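Local coordinates for uncharacterized protein (Photobacterium profundum, PDB 3R87) that probably acts as a hydrolase of the 4-hydroxybenzoyl-CoA thioesterase family, cleaving thioester substrates, at residues 33-41 / 90-98. Numbering follows the deposited sequence.
Sequences FERAREHVI and TLWRQEVWR
Gln94 meets the helix with both ends of its amide. Its NE2 donates to Phe33 O at 3.0 Å, nearly straight at 164° and with the acceptor close to the amide plane, while its OE1 accepts from Arg37 NH1 at 2.9 Å, the donor lying in the carbonyl plane and the oxygen at the guanidinium edge. Two oppositely directed bonds fix which end of the amide is nitrogen and hinder its rotation. Phe33 O is shared: Arg37 N, its ordinary helical partner, and Gln94 NE2 approach from opposite faces of the carbonyl plane.

The stem of the same glutamine is a CH-pi donor, Gln94 CB standing over the centre of the Phe33 ring, 3.6 Å from its centroid. Beyond it, Phe33 CE1 touches Val96 CG2 at 3.6 Å. A second CH-pi contact puts Arg37 CD over the five-membered ring of Trp92, 3.5 Å from its centroid. The arginine chain bends there (chi3 -59°), which lifts the guanidinium higher above that ring and lets NH1 reach Gln94 OE1; at that height no more than a faint cation-pi attraction can remain. Val40 CG1 abuts the indole edge 3.9 Å from Trp92 CZ3, and Ile41 CD1 lies near Trp92 CZ2.

This is the hotdog fold's signature packing, a long helix lying across a curved antiparallel sheet: helix 28-41 passes over strand 89-97 with the axes of 33-41 and 90-97 inclined at 122° and 9.6 Å apart at their closest.

In the next shell, Thr80 OG1 on the adjoining strand 75-85 gives Gln94 NE2 another hydrogen-bond partner, and the ring of Phe82 meets that of Trp92. His26 of a third subunit packs against Arg37, bringing this buried interface up to a boundary between subunits.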
ATOM      1  N   PHE A  33      -7.601 -10.933   2.236  1.00  6.79           N
ATOM      2  CA  PHE A  33      -7.773 -12.322   1.900  1.00  7.16           C
ATOM      3  C   PHE A  33      -6.459 -13.075   2.007  1.00  6.87           C
ATOM      4  O   PHE A  33      -6.428 -14.213   2.463  1.00  7.35           O
ATOM      5  CB  PHE A  33      -8.403 -12.477   0.545  1.00  7.32           C
ATOM      6  CG  PHE A  33      -9.848 -12.085   0.432  1.00  7.56           C
ATOM      7  CD1 PHE A  33     -10.666 -11.871   1.537  1.00  8.12           C
ATOM      8  CD2 PHE A  33     -10.446 -11.992  -0.818  1.00  9.10           C
ATOM      9  CE1 PHE A  33     -12.010 -11.611   1.424  1.00  9.34           C
ATOM     10  CE2 PHE A  33     -11.815 -11.713  -0.930  1.00 10.63           C
ATOM     11  CZ  PHE A  33     -12.595 -11.511   0.180  1.00 10.01           C
ATOM     12  N   GLU A  34      -5.348 -12.447   1.574  1.00  7.20           N
ATOM     13  CA  GLU A  34      -4.034 -13.049   1.689  1.00  7.55           C
ATOM     14  C   GLU A  34      -3.698 -13.326   3.163  1.00  7.25           C
ATOM     15  O   GLU A  34      -3.237 -14.432   3.493  1.00  7.67           O
ATOM     16  CB  GLU A  34      -2.986 -12.171   1.015  1.00  8.07           C
ATOM     17  CG  GLU A  34      -1.667 -12.857   0.774  1.00  9.56           C
ATOM     18  CD  GLU A  34      -0.773 -13.041   2.029  1.00 10.60           C
ATOM     19  OE1 GLU A  34      -0.769 -12.206   2.885  1.00 11.65           O
ATOM     20  OE2 GLU A  34      -0.014 -14.031   2.116  1.00 14.18           O
ATOM     21  N   ARG A  35      -3.921 -12.349   4.036  1.00  6.97           N
ATOM     22  CA  ARG A  35      -3.634 -12.540   5.449  1.00  7.04           C
ATOM     23  C   ARG A  35      -4.399 -13.738   5.968  1.00  7.34           C
ATOM     24  O   ARG A  35      -3.893 -14.571   6.723  1.00  8.07           O
ATOM     25  CB  ARG A  35      -4.043 -11.310   6.261  1.00  7.39           C
ATOM     26  CG  ARG A  35      -3.347 -10.020   5.895  1.00  7.51           C
ATOM     27  CD  ARG A  35      -3.904  -8.898   6.739  1.00  7.70           C
ATOM     28  NE  ARG A  35      -3.535  -7.599   6.214  1.00  7.52           N
ATOM     29  CZ  ARG A  35      -4.048  -6.447   6.616  1.00  7.34           C
ATOM     30  NH1 ARG A  35      -4.931  -6.446   7.622  1.00  8.22           N
ATOM     31  NH2 ARG A  35      -3.739  -5.337   5.985  1.00  8.83           N
ATOM     32  N   ALA A  36      -5.691 -13.798   5.620  1.00  7.12           N
ATOM     33  CA  ALA A  36      -6.560 -14.834   6.148  1.00  7.88           C
ATOM     34  C   ALA A  36      -6.097 -16.211   5.670  1.00  7.79           C
ATOM     35  O   ALA A  36      -6.171 -17.184   6.457  1.00  8.64           O
ATOM     36  CB  ALA A  36      -7.991 -14.530   5.762  1.00  8.59           C
ATOM     37  N   ARG A  37      -5.666 -16.351   4.423  1.00  7.87           N
ATOM     38  CA  ARG A  37      -5.125 -17.620   3.979  1.00  8.47           C
ATOM     39  C   ARG A  37      -3.888 -17.994   4.769  1.00  8.60           C
ATOM     40  O   ARG A  37      -3.696 -19.170   5.102  1.00  9.97           O
ATOM     41  CB  ARG A  37      -4.823 -17.632   2.489  1.00  8.83           C
ATOM     42  CG  ARG A  37      -6.025 -17.463   1.605  1.00  8.84           C
ATOM     43  CD  ARG A  37      -5.734 -17.711   0.126  1.00 10.03           C
ATOM     44  NE  ARG A  37      -4.707 -16.808  -0.403  1.00 10.19           N
ATOM     45  CZ  ARG A  37      -4.947 -15.599  -0.905  1.00  8.26           C
ATOM     46  NH1 ARG A  37      -6.145 -15.092  -0.974  1.00  8.63           N
ATOM     47  NH2 ARG A  37      -3.911 -14.886  -1.392  1.00  9.69           N
ATOM     48  N   GLU A  38      -3.023 -17.025   5.058  1.00  8.98           N
ATOM     49  CA  GLU A  38      -1.840 -17.344   5.870  1.00  9.41           C
ATOM     50  C   GLU A  38      -2.200 -17.922   7.206  1.00 10.07           C
ATOM     51  O   GLU A  38      -1.537 -18.832   7.679  1.00 11.63           O
ATOM     52  CB  GLU A  38      -0.934 -16.127   6.068  1.00  9.63           C
ATOM     53  CG  GLU A  38      -0.333 -15.555   4.802  1.00 10.30           C
ATOM     54  CD  GLU A  38       0.899 -14.757   5.088  1.00 11.00           C
ATOM     55  OE1 GLU A  38       1.561 -14.939   6.121  1.00 12.09           O
ATOM     56  OE2 GLU A  38       1.311 -13.932   4.229  1.00 13.59           O
ATOM     57  N   HIS A  39      -3.244 -17.392   7.835  1.00  9.90           N
ATOM     58  CA  HIS A  39      -3.661 -17.902   9.140  1.00 11.07           C
ATOM     59  C   HIS A  39      -4.245 -19.292   9.048  1.00 11.21           C
ATOM     60  O   HIS A  39      -4.119 -20.054  10.003  1.00 14.61           O
ATOM     61  CB  HIS A  39      -4.606 -16.935   9.836  1.00 11.12           C
ATOM     62  CG  HIS A  39      -3.866 -15.754  10.379  1.00 10.17           C
ATOM     63  ND1 HIS A  39      -3.335 -15.719  11.637  1.00 14.55           N
ATOM     64  CD2 HIS A  39      -3.576 -14.558   9.845  1.00 11.45           C
ATOM     65  CE1 HIS A  39      -2.688 -14.569  11.822  1.00 14.25           C
ATOM     66  NE2 HIS A  39      -2.810 -13.840  10.721  1.00 11.30           N
ATOM     67  N   VAL A  40      -4.883 -19.672   7.937  1.00 11.17           N
ATOM     68  CA  VAL A  40      -5.329 -21.052   7.741  1.00 11.88           C
ATOM     69  C   VAL A  40      -4.123 -21.960   7.609  1.00 12.87           C
ATOM     70  O   VAL A  40      -4.067 -23.055   8.214  1.00 15.23           O
ATOM     71  CB  VAL A  40      -6.270 -21.180   6.565  1.00 11.42           C
ATOM     72  CG1 VAL A  40      -6.588 -22.639   6.276  1.00 14.04           C
ATOM     73  CG2 VAL A  40      -7.515 -20.398   6.774  1.00 12.29           C
ATOM     74  N   ILE A  41      -3.144 -21.555   6.810  1.00 13.04           N
ATOM     75  CA  ILE A  41      -1.995 -22.378   6.496  1.00 15.36           C
ATOM     76  C   ILE A  41      -0.988 -22.503   7.644  1.00 15.16           C
ATOM     77  O   ILE A  41      -0.434 -23.570   7.875  1.00 17.69           O
ATOM     78  CB  ILE A  41      -1.297 -21.827   5.230  1.00 15.32           C
ATOM     79  CG1 ILE A  41      -2.195 -21.958   3.992  1.00 15.26           C
ATOM     80  CG2 ILE A  41       0.071 -22.521   5.027  1.00 17.85           C
ATOM     81  CD1 ILE A  41      -1.740 -21.083   2.846  1.00 17.28           C
ATOM     82  N   THR A  90      -5.548 -25.224  -5.160  1.00 18.33           N
ATOM     83  CA  THR A  90      -6.376 -25.054  -3.985  0.75 16.80           C
ATOM     84  C   THR A  90      -7.381 -23.966  -4.313  1.00 15.50           C
ATOM     85  O   THR A  90      -7.010 -22.898  -4.812  1.00 15.17           O
ATOM     86  CB  THR A  90      -5.553 -24.721  -2.727  0.75 17.63           C
ATOM     87  OG1 THR A  90      -4.585 -25.727  -2.509  0.75 21.79           O
ATOM     88  CG2 THR A  90      -6.482 -24.794  -1.495  0.75 21.81           C
ATOM     89  N   LEU A  91      -8.686 -24.222  -4.052  1.00 14.60           N
ATOM     90  CA  LEU A  91      -9.715 -23.263  -4.234  1.00 13.24           C
ATOM     91  C   LEU A  91     -10.120 -22.657  -2.915  1.00 12.57           C
ATOM     92  O   LEU A  91     -10.345 -23.408  -1.942  1.00 16.95           O
ATOM     93  CB  LEU A  91     -10.946 -23.937  -4.912  1.00 15.25           C
ATOM     94  CG  LEU A  91     -10.603 -24.805  -6.052  1.00 19.57           C
ATOM     95  CD1 LEU A  91     -11.881 -25.465  -6.562  1.00 24.37           C
ATOM     96  CD2 LEU A  91      -9.861 -23.974  -7.140  1.00 22.17           C
ATOM     97  N   TRP A  92     -10.203 -21.365  -2.840  1.00 10.40           N
ATOM     98  CA  TRP A  92     -10.558 -20.649  -1.638  1.00 10.41           C
ATOM     99  C   TRP A  92     -11.811 -19.847  -1.889  1.00  9.92           C
ATOM    100  O   TRP A  92     -11.932 -19.169  -2.932  1.00 12.74           O
ATOM    101  CB  TRP A  92      -9.431 -19.737  -1.200  1.00 10.74           C
ATOM    102  CG  TRP A  92      -8.122 -20.395  -0.940  1.00 10.50           C
ATOM    103  CD1 TRP A  92      -7.147 -20.705  -1.831  1.00 12.27           C
ATOM    104  CD2 TRP A  92      -7.607 -20.801   0.345  1.00 10.81           C
ATOM    105  NE1 TRP A  92      -6.088 -21.269  -1.178  1.00 13.07           N
ATOM    106  CE2 TRP A  92      -6.323 -21.335   0.157  1.00 12.42           C
ATOM    107  CE3 TRP A  92      -8.097 -20.690   1.665  1.00 10.45           C
ATOM    108  CZ2 TRP A  92      -5.508 -21.773   1.226  1.00 13.80           C
ATOM    109  CZ3 TRP A  92      -7.311 -21.123   2.711  1.00 11.82           C
ATOM    110  CH2 TRP A  92      -6.061 -21.682   2.482  1.00 13.19           C
ATOM    111  N   ARG A  93     -12.754 -19.870  -0.953  1.00  8.96           N
ATOM    112  CA  ARG A  93     -13.875 -18.969  -0.909  1.00  8.72           C
ATOM    113  C   ARG A  93     -13.619 -18.021   0.244  1.00  7.91           C
ATOM    114  O   ARG A  93     -13.455 -18.486   1.382  1.00  8.80           O
ATOM    115  CB  ARG A  93     -15.195 -19.727  -0.714  1.00 10.47           C
ATOM    116  CG  ARG A  93     -16.386 -18.824  -0.505  1.00 11.19           C
ATOM    117  CD  ARG A  93     -16.741 -18.085  -1.760  1.00 13.24           C
ATOM    118  NE  ARG A  93     -18.012 -17.398  -1.617  1.00 13.20           N
ATOM    119  CZ  ARG A  93     -18.890 -17.263  -2.598  1.00 12.98           C
ATOM    120  NH1 ARG A  93     -18.601 -17.575  -3.885  1.00 14.29           N
ATOM    121  NH2 ARG A  93     -20.040 -16.695  -2.286  1.00 15.17           N
ATOM    122  N   GLN A  94     -13.602 -16.711   0.005  1.00  7.73           N
ATOM    123  CA  GLN A  94     -13.288 -15.756   1.022  1.00  7.66           C
ATOM    124  C   GLN A  94     -14.273 -14.629   0.984  1.00  7.40           C
ATOM    125  O   GLN A  94     -14.656 -14.155  -0.110  1.00  8.27           O
ATOM    126  CB  GLN A  94     -11.839 -15.251   0.926  1.00  8.26           C
ATOM    127  CG  GLN A  94     -10.854 -16.408   0.914  1.00  8.98           C
ATOM    128  CD  GLN A  94      -9.434 -15.952   1.088  1.00  7.95           C
ATOM    129  OE1 GLN A  94      -8.706 -15.802   0.092  1.00  8.73           O
ATOM    130  NE2 GLN A  94      -9.040 -15.671   2.319  1.00  8.26           N
ATOM    131  N   GLU A  95     -14.722 -14.153   2.141  1.00  7.36           N
ATOM    132  CA  GLU A  95     -15.727 -13.140   2.212  1.00  7.73           C
ATOM    133  C   GLU A  95     -15.415 -12.145   3.309  1.00  7.53           C
ATOM    134  O   GLU A  95     -14.966 -12.525   4.387  1.00  8.55           O
ATOM    135  CB  GLU A  95     -17.125 -13.738   2.488  1.00  8.10           C
ATOM    136  CG  GLU A  95     -17.514 -14.755   1.400  1.00  9.80           C
ATOM    137  CD  GLU A  95     -18.871 -15.359   1.555  1.00 10.00           C
ATOM    138  OE1 GLU A  95     -19.574 -15.072   2.568  1.00 10.96           O
ATOM    139  OE2 GLU A  95     -19.261 -16.152   0.656  1.00 11.62           O
ATOM    140  N   VAL A  96     -15.658 -10.861   3.044  1.00  7.52           N
ATOM    141  CA  VAL A  96     -15.566  -9.823   4.077  1.00  7.70           C
ATOM    142  C   VAL A  96     -16.943  -9.530   4.599  1.00  7.91           C
ATOM    143  O   VAL A  96     -17.841  -9.168   3.824  1.00  9.16           O
ATOM    144  CB  VAL A  96     -15.010  -8.503   3.446  1.00  8.82           C
ATOM    145  CG1 VAL A  96     -14.984  -7.417   4.505  1.00 10.61           C
ATOM    146  CG2 VAL A  96     -13.694  -8.709   2.762  1.00 10.17           C
ATOM    147  N   TRP A  97     -17.114  -9.656   5.929  1.00  8.03           N
ATOM    148  CA  TRP A  97     -18.407  -9.363   6.558  1.00  8.76           C
ATOM    149  C   TRP A  97     -18.226  -8.162   7.505  1.00  8.77           C
ATOM    150  O   TRP A  97     -17.425  -8.217   8.473  1.00  9.48           O
ATOM    151  CB  TRP A  97     -18.873 -10.596   7.367  1.00  9.27           C
ATOM    152  CG  TRP A  97     -19.416 -11.653   6.448  1.00  8.94           C
ATOM    153  CD1 TRP A  97     -18.722 -12.423   5.559  1.00  9.08           C
ATOM    154  CD2 TRP A  97     -20.779 -12.040   6.310  1.00  8.53           C
ATOM    155  NE1 TRP A  97     -19.580 -13.271   4.894  1.00  9.31           N
ATOM    156  CE2 TRP A  97     -20.848 -13.033   5.341  1.00  8.76           C
ATOM    157  CE3 TRP A  97     -21.978 -11.603   6.936  1.00  9.28           C
ATOM    158  CZ2 TRP A  97     -22.053 -13.653   4.967  1.00  9.59           C
ATOM    159  CZ3 TRP A  97     -23.149 -12.220   6.589  1.00 10.09           C
ATOM    160  CH2 TRP A  97     -23.189 -13.228   5.628  1.00 10.02           C
ATOM    161  N   ARG A  98     -18.993  -7.120   7.259  1.00  8.94           N
ATOM    162  CA  ARG A  98     -19.053  -5.960   8.142  1.00  9.09           C
ATOM    163  C   ARG A  98     -19.763  -6.322   9.425  1.00  9.12           C
ATOM    164  O   ARG A  98     -20.604  -7.274   9.451  1.00  9.67           O
ATOM    165  CB  ARG A  98     -19.745  -4.794   7.493  1.00  9.28           C
ATOM    166  CG  ARG A  98     -18.991  -4.257   6.248  1.00  9.96           C
ATOM    167  CD  ARG A  98     -19.731  -3.185   5.541  1.00 10.44           C
ATOM    168  NE  ARG A  98     -19.826  -1.956   6.342  1.00 10.26           N
ATOM    169  CZ  ARG A  98     -20.766  -0.999   6.214  1.00 11.89           C
ATOM    170  NH1 ARG A  98     -21.767  -1.108   5.314  1.00 13.87           N
ATOM    171  NH2 ARG A  98     -20.738   0.073   6.983  1.00 14.89           N
TER